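Long-range contact in periplasmic binding protein (Veillonella parvula, PDB 4MO9), which is a TroA-like periplasmic solute-binding protein, named FepB, that probably captures an iron-siderophore or similar ligand for import by an ABC transporter: residues E152-H157 / K179-R184. Sequence-based numbering, arbitrary orientation.
Sequences EKLESH and KFYTNR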
ATOM      1  N   GLU A 152      -3.406   9.037  -2.514  1.00 27.92           N
ATOM      2  CA  GLU A 152      -1.992   9.369  -2.677  1.00 28.75           C
ATOM      3  C   GLU A 152      -1.792  10.889  -2.785  1.00 31.20           C
ATOM      4  O   GLU A 152      -1.043  11.370  -3.647  1.00 30.01           O
ATOM      5  CB  GLU A 152      -1.391   8.649  -3.890  1.00 29.00           C
ATOM      6  CG  GLU A 152      -1.611   7.124  -3.910  1.00 31.15           C
ATOM      7  CD  GLU A 152      -0.741   6.369  -2.903  1.00 32.00           C
ATOM      8  OE1 GLU A 152      -0.241   6.996  -1.929  1.00 29.57           O
ATOM      9  OE2 GLU A 152      -0.560   5.136  -3.077  1.00 32.27           O
ATOM     10  N   LYS A 153      -2.460  11.639  -1.912  1.00 28.82           N
ATOM     11  CA  LYS A 153      -2.203  13.068  -1.804  1.00 30.67           C
ATOM     12  C   LYS A 153      -1.627  13.326  -0.427  1.00 28.71           C
ATOM     13  O   LYS A 153      -2.096  12.744   0.567  1.00 28.01           O
ATOM     14  CB  LYS A 153      -3.486  13.882  -1.953  1.00 35.47           C
ATOM     15  CG  LYS A 153      -4.274  13.662  -3.228  1.00 42.81           C
ATOM     16  CD  LYS A 153      -5.562  14.474  -3.141  1.00 49.10           C
ATOM     17  CE  LYS A 153      -6.527  14.188  -4.282  1.00 54.03           C
ATOM     18  NZ  LYS A 153      -7.794  14.955  -4.071  1.00 57.88           N
ATOM     19  N   LEU A 154      -0.629  14.199  -0.360  1.00 26.90           N
ATOM     20  CA  LEU A 154       0.022  14.510   0.911  1.00 28.21           C
ATOM     21  C   LEU A 154      -0.977  14.888   2.015  1.00 28.70           C
ATOM     22  O   LEU A 154      -0.938  14.327   3.117  1.00 27.46           O
ATOM     23  CB  LEU A 154       1.050  15.626   0.714  1.00 29.29           C
ATOM     24  CG  LEU A 154       1.838  16.038   1.960  1.00 30.49           C
ATOM     25  CD1 LEU A 154       2.621  14.855   2.516  1.00 28.49           C
ATOM     26  CD2 LEU A 154       2.760  17.204   1.630  1.00 32.10           C
ATOM     27  N   GLU A 155      -1.874  15.830   1.726  1.00 30.69           N
ATOM     28  CA  GLU A 155      -2.838  16.269   2.735  1.00 32.34           C
ATOM     29  C   GLU A 155      -3.734  15.127   3.256  1.00 30.88           C
ATOM     30  O   GLU A 155      -4.060  15.077   4.452  1.00 26.68           O
ATOM     31  CB  GLU A 155      -3.708  17.411   2.213  1.00 39.66           C
ATOM     32  CG  GLU A 155      -4.668  17.937   3.289  1.00 51.78           C
ATOM     33  CD  GLU A 155      -5.843  18.716   2.732  1.00 63.47           C
ATOM     34  OE1 GLU A 155      -5.978  18.805   1.491  1.00 68.34           O
ATOM     35  OE2 GLU A 155      -6.639  19.238   3.543  1.00 70.07           O
ATOM     36  N   SER A 156      -4.142  14.224   2.366  1.00 28.81           N
ATOM     37  CA  SER A 156      -4.980  13.092   2.770  1.00 27.81           C
ATOM     38  C   SER A 156      -4.223  12.125   3.675  1.00 27.22           C
ATOM     39  O   SER A 156      -4.779  11.605   4.645  1.00 25.90           O
ATOM     40  CB  SER A 156      -5.523  12.349   1.550  1.00 30.88           C
ATOM     41  OG  SER A 156      -6.450  13.157   0.855  1.00 34.91           O
ATOM     42  N   HIS A 157      -2.959  11.866   3.355  1.00 25.39           N
ATOM     43  CA  HIS A 157      -2.139  11.021   4.219  1.00 26.82           C
ATOM     44  C   HIS A 157      -1.949  11.694   5.572  1.00 24.69           C
ATOM     45  O   HIS A 157      -2.111  11.052   6.607  1.00 24.70           O
ATOM     46  CB  HIS A 157      -0.773  10.746   3.594  1.00 26.60           C
ATOM     47  CG  HIS A 157      -0.719   9.482   2.794  1.00 28.48           C
ATOM     48  ND1 HIS A 157       0.042   8.393   3.176  1.00 30.50           N
ATOM     49  CD2 HIS A 157      -1.327   9.141   1.638  1.00 24.92           C
ATOM     50  CE1 HIS A 157      -0.105   7.430   2.278  1.00 24.55           C
ATOM     51  NE2 HIS A 157      -0.929   7.852   1.340  1.00 26.18           N
ATOM     52  N   LYS A 179       5.452  13.586   9.942  1.00 30.42           N
ATOM     53  CA  LYS A 179       6.650  14.310   9.522  1.00 31.10           C
ATOM     54  C   LYS A 179       7.613  13.382   8.799  1.00 29.03           C
ATOM     55  O   LYS A 179       8.251  13.783   7.820  1.00 30.39           O
ATOM     56  CB  LYS A 179       7.325  14.996  10.715  1.00 30.48           C
ATOM     57  CG  LYS A 179       6.543  16.202  11.237  1.00 33.95           C
ATOM     58  CD  LYS A 179       7.213  16.786  12.464  1.00 41.09           C
ATOM     59  CE  LYS A 179       6.419  17.978  13.002  1.00 45.55           C
ATOM     60  NZ  LYS A 179       7.108  18.559  14.180  1.00 51.64           N
ATOM     61  N   PHE A 180       7.727  12.144   9.274  1.00 27.10           N
ATOM     62  CA  PHE A 180       8.551  11.142   8.585  1.00 28.69           C
ATOM     63  C   PHE A 180       8.085  10.997   7.144  1.00 30.12           C
ATOM     64  O   PHE A 180       8.896  10.954   6.203  1.00 29.47           O
ATOM     65  CB  PHE A 180       8.429   9.786   9.296  1.00 28.92           C
ATOM     66  CG  PHE A 180       9.183   8.666   8.623  1.00 31.83           C
ATOM     67  CD1 PHE A 180      10.446   8.292   9.084  1.00 35.14           C
ATOM     68  CD2 PHE A 180       8.630   7.975   7.550  1.00 30.12           C
ATOM     69  CE1 PHE A 180      11.150   7.244   8.470  1.00 36.15           C
ATOM     70  CE2 PHE A 180       9.330   6.926   6.934  1.00 34.62           C
ATOM     71  CZ  PHE A 180      10.592   6.567   7.396  1.00 34.98           C
ATOM     72  N   TYR A 181       6.772  10.878   6.977  1.00 28.09           N
ATOM     73  CA  TYR A 181       6.168  10.697   5.662  1.00 26.87           C
ATOM     74  C   TYR A 181       6.354  11.952   4.819  1.00 27.79           C
ATOM     75  O   TYR A 181       6.732  11.874   3.628  1.00 26.01           O
ATOM     76  CB  TYR A 181       4.667  10.414   5.795  1.00 26.31           C
ATOM     77  CG  TYR A 181       4.010  10.105   4.470  1.00 29.24           C
ATOM     78  CD1 TYR A 181       3.987   8.803   3.972  1.00 28.32           C
ATOM     79  CD2 TYR A 181       3.429  11.112   3.704  1.00 27.66           C
ATOM     80  CE1 TYR A 181       3.400   8.511   2.747  1.00 25.67           C
ATOM     81  CE2 TYR A 181       2.830  10.833   2.481  1.00 26.28           C
ATOM     82  CZ  TYR A 181       2.821   9.531   2.008  1.00 28.15           C
ATOM     83  OH  TYR A 181       2.239   9.249   0.783  1.00 29.00           O
ATOM     84  N   THR A 182       6.068  13.095   5.438  1.00 24.65           N
ATOM     85  CA  THR A 182       6.110  14.390   4.765  1.00 24.02           C
ATOM     86  C   THR A 182       7.522  14.769   4.324  1.00 24.02           C
ATOM     87  O   THR A 182       7.684  15.270   3.195  1.00 29.53           O
ATOM     88  CB  THR A 182       5.518  15.514   5.664  1.00 26.98           C
ATOM     89  OG1 THR A 182       4.177  15.162   6.032  1.00 28.86           O
ATOM     90  CG2 THR A 182       5.491  16.864   4.931  1.00 24.34           C
ATOM     91  N   ASN A 183       8.529  14.574   5.191  1.00 25.43           N
ATOM     92  CA  ASN A 183       9.920  14.870   4.824  1.00 29.68           C
ATOM     93  C   ASN A 183      10.234  14.229   3.472  1.00 27.96           C
ATOM     94  O   ASN A 183      10.845  14.845   2.598  1.00 27.55           O
ATOM     95  CB  ASN A 183      10.946  14.308   5.837  1.00 33.84           C
ATOM     96  CG  ASN A 183      10.828  14.907   7.238  1.00 42.50           C
ATOM     97  OD1 ASN A 183      10.237  15.977   7.441  1.00 44.80           O
ATOM     98  ND2 ASN A 183      11.402  14.204   8.224  1.00 40.39           N
ATOM     99  N   ARG A 184       9.812  12.983   3.312  1.00 24.23           N
ATOM    100  CA  ARG A 184      10.266  12.170   2.177  1.00 26.58           C
ATOM    101  C   ARG A 184       9.469  12.411   0.907  1.00 28.40           C
ATOM    102  O   ARG A 184      10.040  12.554  -0.183  1.00 27.83           O
ATOM    103  CB  ARG A 184      10.251  10.690   2.560  1.00 27.27           C
ATOM    104  CG  ARG A 184      11.325  10.371   3.587  1.00 30.12           C
ATOM    105  CD  ARG A 184      11.122   9.033   4.244  1.00 33.88           C
ATOM    106  NE  ARG A 184      12.315   8.675   5.009  1.00 39.47           N
ATOM    107  CZ  ARG A 184      12.607   9.181   6.205  1.00 42.89           C
ATOM    108  NH1 ARG A 184      11.782  10.047   6.778  1.00 40.57           N
ATOM    109  NH2 ARG A 184      13.718   8.814   6.828  1.00 46.32           N
TER
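The rings of His-157 and Tyr-181 lie nearly parallel, their planes 13° apart, but are offset, so that the oxygen end of the phenol, not its ring centre, lies over the imidazole (centroids 4.4 Å apart). Tyr-181 OH sits 3.3 Å above the imidazole plane, over the ring centre, while His-157 ND1 lies over the phenol face, 3.2 Å from Tyr-181 CZ. The CB bond of Tyr-181 points toward the 152-157 segment; CG lies anti to the backbone N (chi1 -175°), and the ring leaves the helix from there.

Apolar packing comes from Leu-154, whose CD1 reaches the edge of the phenol ring, 4.0 Å from Tyr-181 CD2. The same methyl is in van der Waals contact with a polar atom, Thr-182 OG1, at 3.9 Å. That hydroxyl is hydrogen-bonded to Ser-178 O in its own helix and to Gln-158 NE2, a further link to helix 154-168.

Lys-153 is the N-cap of helix 154-168, and the contact joins the start of this helix to the middle of 171-194. The latter is the long helix that bridges the two lobes in TroA-like binding proteins, and 154-168 belongs to the lobe containing the parallel sheet that ends in strand 143-147.

The buried hydroxyl of Tyr-181 is hydrogen-bonded through OH to Asp-323 OD1. A weak hydrogen bond of 3.4 Å runs from His-157 NE2 to Glu-152 OE1, and Glu-152 OE2 is hydrogen-bonded to Arg-319 N. The closeness of Asp-323 OD2 to Glu-152 OE1 may raise the pKa of one of the two carboxylates.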